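Halotolerant alpha-type carbonic anhydrase (dCA II) (Dunaliella salina, PDB 1Y7W) catalyses, as a zinc-dependent alpha-type carbonic anhydrase, the reversible hydration of carbon dioxide to bicarbonate and a proton, and tolerates high salt. Local coordinates at residues A110-I115 / S123-Q128; T70-L75 / L222-Y227; I115-T120 / R239-V244; D180-S185 / T215-S220. One frame throughout, in Å; residues are numbered along the deposited sequence.

Interaction 1 (A110-I115 / S123-Q128); sequences ANLPTI and SFVPIQ
Ser123 pairs with Thr114 as a non-hydrogen-bonded antiparallel couple, their CA atoms 4.3 Å apart and their side chains on one face of the sheet, where CG2 of Thr114 lies against Ser123 OG. The backbone of Ser123 also sends its CA-H toward Pro113 O. That same oxygen takes the N-H of Phe124 in a bond of 2.9 Å from Phe124 N to Pro113 O, with 160° at the hydrogen. Phe124, next in the strand, projects to the opposite face, where a chi1 of -77° (CG anti to the carbonyl carbon) turns its ring toward Ile115. The two side chains cross at about a right angle: Ile115 CD1 stands 4.0 Å above the ring plane, displaced toward the rim, while Ile115 CB is 3.8 Å from Phe124 CE2. The carbonyl O of Phe124 has no polar partner and is packed by carbon, with Pro113 CD 3.4 Å and Leu112 CD2 3.7 Å from it. Further on, Val125 CG2 meets Leu112 CD1, and CD of Pro126 lies near the other methyl of Leu112. The contact belongs to the beta hairpin of strands 114-117 and 120-133 at one border of the central sheet; Met153 of strand 147-155 and Ala167 of strand 166-175 pack on Phe124.

Interaction 2 (T70-L75 / L222-Y227); sequences TSAVSL and LKYAGY
Tyr224 reaches the loop 70-75 with the end of its ring, where CG1 of Val73 lies 3.9 Å from CZ and 3.5 Å from OH of Tyr224, the valine branch crossing the phenol at a slant. The phenol oxygen is the polar centre of the contact. It accepts the backbone N-H of Val73 in a nearly straight bond, 2.9 Å from Val73 N to Tyr224 OH with 166° at the hydrogen, and the CA of Ala72 rests 3.4 Å from the same oxygen. A water that donates to Ser71 O has a weak, long link to Tyr224 OH. The ring stands up toward the loop with CG of Tyr224 between its backbone N and carbonyl carbon (chi1 76°).

Tyr224 opens strand 224-229, one of the strands of the large central sheet that is the core of the alpha-carbonic anhydrase fold, whereas the segment 70-75 runs past strand 114-117 and bonds to it through the backbones of Ser71 and Ser74. Ser71 OG adds to this anchorage beside Val73 N, donating to Ala72 O at 2.8 Å and accepting from Glu116 N. The tyrosine thus ties this segment to a strand far from it in sequence. Its ring is itself flanked by aromatic neighbours, stacking with Tyr289 and meeting Phe245 and His243 at inclined angles.

A separate apolar touch lies at the other end, before the strand begins: Leu75 and Leu222 slide past each other in opposite directions, and CD1 of Leu75 comes 3.8 Å from CD2 of Leu222.

Interaction 3 (I115-T120 / R239-V244); sequences IEIGGT and RVKWHV
In both Ile115 and His243 the first torsion, -55° and -50°, sets the gamma atom facing the contact beside the backbone N, and an extended second torsion carries the isoleucine CD1 out to the imidazole. Strands 114-117 and 240-251 belong to the same central beta-sheet of the carbonic anhydrase fold without being neighbours in it, and their short segments run at 141° with axes 10.9 Å apart. At that spacing side chains alone bridge the gap. Ile115 and His243 come from opposite directions, CD1 of Ile115 lying 3.5 Å from NE2 of His243 and 3.6 Å from its CE1. The other ring nitrogen, ND1, bonds to Val168 O, which helps to fix the rotation of the imidazole.

One pair further along, the aliphatic part of Lys241 slides past Ile117 in the opposite direction. A bend at chi2 lays the lysine chain along the isoleucine, while its ammonium group forms a salt bridge with Asp228 and a hydrogen bond with Thr70 OG1. Just beyond Ile117 the strand reverses in a type I' turn, closed by Thr120 N to Ile117 O. The lysine methylenes span both branches of Ile117: Lys241 CG is 4.0 Å from Ile117 CD1, and Lys241 CE is 4.1 Å from Ile117 CG2.

Interaction 4 (D180-S185 / T215-S220); sequences DAFLNS and TQLLPS
Phe182 packs tightly against both Gln216 and Leu217. Its CB lies 3.6 Å from Gln216 O. CD2 of Leu217 sits over one face of the phenyl ring, 4.2 Å from its centroid and 28° off the normal, a CH-pi arrangement in which the same methyl is 3.8 Å from Phe182 CD1. Phe182 carries its CG anti to the backbone N (chi1 174°), which points the ring off the first turn of its helix and into this apolar region, where Ile211 touches both side chains. Gln216 meets the ring at its edge: NE2 lies near the ring plane, 3.7 Å from CD2 of Phe182, with amide and ring planes 85° apart, and Gln216 OE1 is held by Asn212 N.

The contact joins the start of helix 181-195 to the short helix 213-217, and Asp180 is the N-cap of the longer one. Its OD2 uses the anti lone pair to accept from Leu183 N, 2.9 Å away, while OD1 forms a salt bridge with Arg249. Arg249 also donates to the carbonyl oxygens of Thr215, Leu217 and Leu218, so one guanidinium is shared by both segments.

On the wetter side the two backbones do not bond directly, and two waters link them. One donates to both Asp180 OD2 and Gln216 O; the other accepts from Phe182 N and lies 2.8 Å from Gln216 O, to which it can donate.

In the fold
Interactions 1, 2 and 3 gather round strand 114-117 and loop 70-75, whereas interaction 4 is centred about 20 Å or more from each of them, though it touches interaction 2 where Leu75 CD1 is 4.3 Å from Leu218 CD1. Interactions 1 and 4 are buried; 2 and 3 are only partly so. Ile115 belongs to both 1 and 3, and Phe124 CZ meets Ile117 CD1 at 3.7 Å. Loop 70-75 connects with both, through Ser74 N to Thr114 O and Ser71 OG to Glu116 N, while strands 224-229 and 240-251 lie side by side. Chemistry follows position: interaction 1 combines a hairpin bond with apolar packing, 2 centres on one phenol, 3 relies on side chains alone, and 4 is helix packing with bridging waters.

Interaction 1 (A110-I115 / S123-Q128)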
# COMPACT_ATOMS: atom_id res chain seq x y z
N ALA A 110 -7.60 18.98 2.28
CA ALA A 110 -7.63 19.59 3.61
C ALA A 110 -7.21 18.60 4.67
O ALA A 110 -7.35 17.41 4.47
CB ALA A 110 -9.05 20.10 3.93
N ASN A 111 -6.71 19.11 5.80
CA ASN A 111 -6.34 18.24 6.92
C ASN A 111 -5.36 17.17 6.50
O ASN A 111 -5.39 16.06 7.02
CB ASN A 111 -7.60 17.60 7.49
CG ASN A 111 -8.60 18.64 7.94
OD1 ASN A 111 -8.29 19.42 8.84
ND2 ASN A 111 -9.80 18.67 7.31
N LEU A 112 -4.48 17.53 5.59
CA LEU A 112 -3.51 16.57 5.06
C LEU A 112 -2.48 16.13 6.11
O LEU A 112 -2.11 16.90 7.02
CB LEU A 112 -2.78 17.19 3.91
CG LEU A 112 -3.68 17.51 2.68
CD1 LEU A 112 -2.80 18.11 1.59
CD2 LEU A 112 -4.35 16.24 2.15
N PRO A 113 -2.01 14.88 6.02
CA PRO A 113 -1.02 14.43 6.99
C PRO A 113 0.29 15.13 6.66
O PRO A 113 0.48 15.56 5.52
CB PRO A 113 -0.94 12.89 6.73
CG PRO A 113 -1.36 12.76 5.28
CD PRO A 113 -2.51 13.77 5.18
N THR A 114 1.19 15.28 7.64
CA THR A 114 2.47 15.90 7.35
C THR A 114 3.64 15.05 7.87
O THR A 114 3.51 14.28 8.82
CB THR A 114 2.63 17.32 8.01
OG1 THR A 114 2.59 17.18 9.44
CG2 THR A 114 1.47 18.24 7.60
N ILE A 115 4.80 15.26 7.27
CA ILE A 115 6.02 14.61 7.75
C ILE A 115 7.13 15.63 7.58
O ILE A 115 7.18 16.34 6.54
CB ILE A 115 6.40 13.36 6.93
CG1 ILE A 115 5.21 12.38 6.89
CG2 ILE A 115 7.70 12.67 7.59
CD1 ILE A 115 5.49 11.13 5.95
N SER A 123 3.50 18.42 3.43
CA SER A 123 2.12 17.85 3.48
C SER A 123 2.04 16.72 2.45
O SER A 123 2.68 16.82 1.39
CB SER A 123 1.10 18.94 3.11
OG SER A 123 0.95 19.83 4.19
N PHE A 124 1.28 15.67 2.75
CA PHE A 124 1.16 14.55 1.83
C PHE A 124 -0.27 14.34 1.36
O PHE A 124 -1.20 14.36 2.15
CB PHE A 124 1.72 13.29 2.49
CG PHE A 124 3.22 13.29 2.49
CD1 PHE A 124 3.92 12.69 1.45
CD2 PHE A 124 3.93 14.04 3.45
CE1 PHE A 124 5.33 12.83 1.35
CE2 PHE A 124 5.35 14.17 3.35
CZ PHE A 124 6.02 13.56 2.31
N VAL A 125 -0.41 14.15 0.06
CA VAL A 125 -1.72 13.96 -0.54
C VAL A 125 -1.96 12.48 -0.93
O VAL A 125 -1.22 11.96 -1.72
CB VAL A 125 -1.83 14.81 -1.84
CG1 VAL A 125 -3.20 14.66 -2.46
CG2 VAL A 125 -1.48 16.34 -1.49
N PRO A 126 -2.95 11.81 -0.35
CA PRO A 126 -3.25 10.41 -0.71
C PRO A 126 -3.63 10.41 -2.20
O PRO A 126 -4.48 11.23 -2.62
CB PRO A 126 -4.46 10.07 0.16
CG PRO A 126 -4.27 10.95 1.38
CD PRO A 126 -3.79 12.28 0.76
N ILE A 127 -3.01 9.54 -3.00
CA ILE A 127 -3.33 9.52 -4.42
C ILE A 127 -4.01 8.21 -4.88
O ILE A 127 -4.64 8.17 -5.94
CB ILE A 127 -2.09 9.85 -5.32
CG1 ILE A 127 -0.90 8.98 -4.91
CG2 ILE A 127 -1.70 11.40 -5.17
CD1 ILE A 127 0.23 8.94 -5.95
N GLN A 128 -3.86 7.14 -4.12
CA GLN A 128 -4.56 5.86 -4.45
C GLN A 128 -4.26 4.88 -3.33
O GLN A 128 -3.40 5.17 -2.48
CB GLN A 128 -4.01 5.28 -5.75
CG GLN A 128 -2.46 5.18 -5.79
CD GLN A 128 -1.97 3.75 -5.81
OE1 GLN A 128 -2.36 2.93 -4.99
NE2 GLN A 128 -1.09 3.46 -6.74

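Interaction 2 (T70-L75 / L222-Y227)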
# COMPACT_ATOMS: atom_id res chain seq x y z
N THR A 70 13.95 12.31 9.12
CA THR A 70 12.52 12.04 8.94
C THR A 70 11.83 11.92 10.31
O THR A 70 12.30 11.21 11.19
CB THR A 70 12.29 10.71 8.15
OG1 THR A 70 13.04 10.74 6.94
CG2 THR A 70 10.78 10.49 7.78
N SER A 71 10.71 12.63 10.49
CA SER A 71 9.95 12.58 11.76
C SER A 71 8.81 11.59 11.58
O SER A 71 8.61 11.06 10.47
CB SER A 71 9.27 13.94 12.02
OG SER A 71 8.25 14.17 11.02
N ALA A 72 8.06 11.37 12.69
CA ALA A 72 6.84 10.59 12.72
C ALA A 72 5.87 11.30 11.76
O ALA A 72 6.03 12.49 11.50
CB ALA A 72 6.19 10.66 14.11
N VAL A 73 4.87 10.58 11.25
CA VAL A 73 3.87 11.24 10.41
C VAL A 73 2.80 11.80 11.35
O VAL A 73 2.52 11.23 12.42
CB VAL A 73 3.20 10.27 9.42
CG1 VAL A 73 2.50 9.16 10.15
CG2 VAL A 73 2.20 11.07 8.46
N SER A 74 2.30 13.00 11.03
CA SER A 74 1.16 13.56 11.76
C SER A 74 0.00 13.11 10.82
O SER A 74 -0.17 13.67 9.73
CB SER A 74 1.22 15.10 11.82
OG SER A 74 2.18 15.51 12.80
N LEU A 75 -0.77 12.13 11.26
CA LEU A 75 -1.83 11.55 10.46
C LEU A 75 -2.95 12.54 10.12
O LEU A 75 -3.61 12.37 9.10
CB LEU A 75 -2.41 10.29 11.15
CG LEU A 75 -1.45 9.09 11.26
CD1 LEU A 75 -2.04 7.98 12.16
CD2 LEU A 75 -1.18 8.54 9.81
N LEU A 222 -2.47 2.78 16.58
CA LEU A 222 -1.67 3.60 15.69
C LEU A 222 -0.22 3.15 15.72
O LEU A 222 0.63 3.81 15.14
CB LEU A 222 -1.72 5.06 16.10
CG LEU A 222 -3.12 5.66 15.96
CD1 LEU A 222 -3.04 7.13 16.31
CD2 LEU A 222 -3.64 5.46 14.54
N LYS A 223 0.07 2.05 16.41
CA LYS A 223 1.46 1.58 16.45
C LYS A 223 2.01 1.27 15.06
O LYS A 223 1.40 0.51 14.33
CB LYS A 223 1.58 0.29 17.29
CG LYS A 223 1.51 0.59 18.79
CD LYS A 223 1.62 -0.71 19.65
CE LYS A 223 0.34 -1.56 19.61
NZ LYS A 223 0.21 -2.58 20.78
N TYR A 224 3.15 1.82 14.69
CA TYR A 224 3.71 1.46 13.40
C TYR A 224 5.24 1.51 13.36
O TYR A 224 5.90 2.16 14.17
CB TYR A 224 3.13 2.37 12.28
CG TYR A 224 3.69 3.79 12.19
CD1 TYR A 224 3.05 4.86 12.82
CD2 TYR A 224 4.83 4.07 11.44
CE1 TYR A 224 3.52 6.19 12.71
CE2 TYR A 224 5.32 5.42 11.31
CZ TYR A 224 4.66 6.46 11.95
OH TYR A 224 5.14 7.77 11.91
N ALA A 225 5.79 0.87 12.34
CA ALA A 225 7.23 0.83 12.14
C ALA A 225 7.51 1.73 10.92
O ALA A 225 6.89 1.54 9.88
CB ALA A 225 7.66 -0.59 11.82
N GLY A 226 8.43 2.66 11.03
CA GLY A 226 8.75 3.52 9.91
C GLY A 226 10.20 3.35 9.45
O GLY A 226 11.08 3.15 10.27
N TYR A 227 10.46 3.47 8.15
CA TYR A 227 11.84 3.35 7.69
C TYR A 227 11.90 3.94 6.29
O TYR A 227 10.83 4.24 5.68
CB TYR A 227 12.28 1.86 7.66
CG TYR A 227 11.63 1.02 6.57
CD1 TYR A 227 10.35 0.47 6.71
CD2 TYR A 227 12.32 0.79 5.37
CE1 TYR A 227 9.76 -0.31 5.70
CE2 TYR A 227 11.75 0.01 4.34
CZ TYR A 227 10.47 -0.53 4.51
OH TYR A 227 9.93 -1.28 3.49
O HOH W 1 7.44 8.60 9.54

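Interaction 3 (I115-T120 / R239-V244)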
# COMPACT_ATOMS: atom_id res chain seq x y z
N ILE A 115 4.80 15.26 7.27
CA ILE A 115 6.02 14.61 7.75
C ILE A 115 7.13 15.63 7.58
O ILE A 115 7.18 16.34 6.54
CB ILE A 115 6.40 13.36 6.93
CG1 ILE A 115 5.21 12.38 6.89
CG2 ILE A 115 7.70 12.67 7.59
CD1 ILE A 115 5.49 11.13 5.95
N GLU A 116 8.00 15.73 8.59
CA GLU A 116 9.11 16.66 8.47
C GLU A 116 10.23 15.87 7.86
O GLU A 116 10.69 14.86 8.42
CB GLU A 116 9.55 17.20 9.83
CG GLU A 116 10.65 18.23 9.64
CD GLU A 116 11.36 18.61 10.94
OE1 GLU A 116 12.00 17.74 11.50
OE2 GLU A 116 11.28 19.75 11.39
N ILE A 117 10.69 16.35 6.71
CA ILE A 117 11.72 15.66 5.96
C ILE A 117 12.86 16.58 5.61
O ILE A 117 12.67 17.64 4.99
CB ILE A 117 11.15 15.00 4.66
CG1 ILE A 117 10.15 13.90 5.03
CG2 ILE A 117 12.29 14.33 3.85
CD1 ILE A 117 9.36 13.43 3.84
N GLY A 118 14.05 16.15 6.01
CA GLY A 118 15.23 16.95 5.80
C GLY A 118 15.03 18.34 6.40
O GLY A 118 15.45 19.33 5.80
N GLY A 119 14.39 18.42 7.57
CA GLY A 119 14.14 19.69 8.21
C GLY A 119 12.93 20.52 7.73
O GLY A 119 12.63 21.56 8.32
N THR A 120 12.22 20.07 6.71
CA THR A 120 11.08 20.80 6.19
C THR A 120 9.80 19.99 6.41
O THR A 120 9.73 18.79 6.06
CB THR A 120 11.22 21.03 4.67
OG1 THR A 120 12.39 21.80 4.41
CG2 THR A 120 10.01 21.79 4.13
N ARG A 239 12.25 6.44 -3.03
CA ARG A 239 11.65 7.73 -2.66
C ARG A 239 10.42 7.54 -1.80
O ARG A 239 9.47 8.33 -1.84
CB ARG A 239 11.37 8.55 -3.95
CG ARG A 239 10.33 7.98 -4.90
CD ARG A 239 10.48 8.64 -6.33
NE ARG A 239 9.54 8.07 -7.30
CZ ARG A 239 8.30 8.48 -7.53
NH1 ARG A 239 7.62 7.88 -8.46
NH2 ARG A 239 7.72 9.49 -6.84
N VAL A 240 10.46 6.51 -0.96
CA VAL A 240 9.31 6.25 -0.09
C VAL A 240 9.56 6.23 1.40
O VAL A 240 10.42 5.49 1.87
CB VAL A 240 8.65 4.87 -0.38
CG1 VAL A 240 7.48 4.62 0.60
CG2 VAL A 240 8.14 4.83 -1.80
N LYS A 241 8.80 7.04 2.16
CA LYS A 241 8.90 6.97 3.62
C LYS A 241 7.79 5.93 3.97
O LYS A 241 6.59 6.16 3.71
CB LYS A 241 8.55 8.31 4.27
CG LYS A 241 9.52 9.40 3.91
CD LYS A 241 10.98 9.00 4.09
CE LYS A 241 11.87 10.22 3.93
NZ LYS A 241 13.30 9.78 4.10
N TRP A 242 8.20 4.79 4.53
CA TRP A 242 7.25 3.73 4.83
C TRP A 242 6.71 3.84 6.26
O TRP A 242 7.44 4.23 7.19
CB TRP A 242 7.92 2.32 4.63
CG TRP A 242 7.87 1.87 3.18
CD1 TRP A 242 8.85 2.01 2.21
CD2 TRP A 242 6.76 1.28 2.56
NE1 TRP A 242 8.40 1.51 1.01
CE2 TRP A 242 7.11 1.06 1.20
CE3 TRP A 242 5.48 0.92 3.01
CZ2 TRP A 242 6.23 0.46 0.29
CZ3 TRP A 242 4.61 0.32 2.12
CH2 TRP A 242 4.99 0.10 0.75
N HIS A 243 5.44 3.49 6.42
CA HIS A 243 4.79 3.49 7.74
C HIS A 243 3.99 2.17 7.76
O HIS A 243 2.89 2.09 7.23
CB HIS A 243 3.84 4.69 7.90
CG HIS A 243 4.44 6.01 7.55
ND1 HIS A 243 4.75 6.37 6.25
CD2 HIS A 243 4.83 7.05 8.33
CE1 HIS A 243 5.33 7.56 6.25
NE2 HIS A 243 5.39 8.00 7.49
N VAL A 244 4.56 1.12 8.35
CA VAL A 244 3.88 -0.17 8.39
C VAL A 244 3.23 -0.40 9.77
O VAL A 244 3.94 -0.58 10.75
CB VAL A 244 4.90 -1.28 8.08
CG1 VAL A 244 4.19 -2.62 8.05
CG2 VAL A 244 5.54 -1.00 6.74

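Interaction 4 (D180-S185 / T215-S220)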
# COMPACT_ATOMS: atom_id res chain seq x y z
N ASP A 180 -13.47 -8.28 7.66
CA ASP A 180 -13.36 -6.85 7.77
C ASP A 180 -14.61 -6.20 7.19
O ASP A 180 -15.09 -6.65 6.15
CB ASP A 180 -12.14 -6.38 6.94
CG ASP A 180 -11.95 -4.87 6.99
OD1 ASP A 180 -11.52 -4.40 8.06
OD2 ASP A 180 -12.23 -4.20 5.96
N ALA A 181 -15.08 -5.10 7.79
CA ALA A 181 -16.27 -4.39 7.30
C ALA A 181 -16.10 -3.73 5.94
O ALA A 181 -16.97 -3.84 5.05
CB ALA A 181 -16.70 -3.31 8.33
N PHE A 182 -15.00 -3.01 5.77
CA PHE A 182 -14.75 -2.39 4.47
C PHE A 182 -14.60 -3.44 3.37
O PHE A 182 -15.15 -3.26 2.30
CB PHE A 182 -13.49 -1.51 4.49
CG PHE A 182 -13.13 -0.96 3.13
CD1 PHE A 182 -11.97 -1.36 2.50
CD2 PHE A 182 -14.03 -0.15 2.42
CE1 PHE A 182 -11.69 -0.96 1.16
CE2 PHE A 182 -13.76 0.25 1.10
CZ PHE A 182 -12.59 -0.16 0.46
N LEU A 183 -13.84 -4.51 3.61
CA LEU A 183 -13.69 -5.55 2.59
C LEU A 183 -15.08 -6.14 2.28
O LEU A 183 -15.44 -6.45 1.11
CB LEU A 183 -12.73 -6.65 3.08
CG LEU A 183 -11.23 -6.18 3.14
CD1 LEU A 183 -10.29 -7.33 3.50
CD2 LEU A 183 -10.85 -5.55 1.77
N ASN A 184 -15.89 -6.29 3.31
CA ASN A 184 -17.23 -6.81 3.02
C ASN A 184 -18.02 -5.90 2.11
O ASN A 184 -18.68 -6.35 1.18
CB ASN A 184 -18.02 -7.05 4.30
CG ASN A 184 -18.61 -8.42 4.32
OD1 ASN A 184 -17.90 -9.42 4.59
ND2 ASN A 184 -19.88 -8.51 3.94
N SER A 185 -17.98 -4.61 2.35
CA SER A 185 -18.71 -3.69 1.52
C SER A 185 -18.18 -3.71 0.11
O SER A 185 -18.97 -3.76 -0.83
CB SER A 185 -18.67 -2.29 2.11
OG SER A 185 -19.09 -1.34 1.15
N THR A 215 -12.30 5.23 9.92
CA THR A 215 -13.10 4.09 10.37
C THR A 215 -13.00 2.84 9.51
O THR A 215 -13.15 1.73 10.00
CB THR A 215 -14.63 4.49 10.54
OG1 THR A 215 -15.22 4.71 9.24
CG2 THR A 215 -14.74 5.79 11.37
N GLN A 216 -12.71 3.02 8.23
CA GLN A 216 -12.67 1.86 7.38
C GLN A 216 -11.30 1.27 7.04
O GLN A 216 -11.23 0.08 6.76
CB GLN A 216 -13.41 2.17 6.08
CG GLN A 216 -14.92 2.39 6.36
CD GLN A 216 -15.69 2.64 5.09
OE1 GLN A 216 -15.61 3.72 4.51
NE2 GLN A 216 -16.44 1.62 4.63
N LEU A 217 -10.26 2.11 7.06
CA LEU A 217 -8.92 1.68 6.67
C LEU A 217 -7.89 1.62 7.79
O LEU A 217 -7.25 0.60 7.93
CB LEU A 217 -8.41 2.55 5.52
CG LEU A 217 -9.28 2.70 4.25
CD1 LEU A 217 -8.58 3.65 3.33
CD2 LEU A 217 -9.58 1.36 3.54
N LEU A 218 -7.75 2.67 8.60
CA LEU A 218 -6.73 2.61 9.65
C LEU A 218 -7.06 1.55 10.66
O LEU A 218 -8.23 1.34 11.00
CB LEU A 218 -6.59 3.95 10.37
CG LEU A 218 -6.10 5.14 9.57
CD1 LEU A 218 -5.57 6.17 10.60
CD2 LEU A 218 -4.95 4.76 8.63
N PRO A 219 -6.02 0.85 11.18
CA PRO A 219 -6.30 -0.21 12.15
C PRO A 219 -6.62 0.32 13.54
O PRO A 219 -6.56 1.53 13.79
CB PRO A 219 -5.05 -1.07 12.13
CG PRO A 219 -3.96 -0.12 11.72
CD PRO A 219 -4.61 0.86 10.76
N SER A 220 -6.94 -0.60 14.45
CA SER A 220 -7.33 -0.22 15.79
C SER A 220 -6.25 0.44 16.67
O SER A 220 -6.60 1.12 17.64
CB SER A 220 -7.93 -1.43 16.53
OG SER A 220 -7.06 -2.56 16.44
O HOH W 2 -10.14 -2.33 5.66
O HOH W 3 -13.28 -1.63 7.68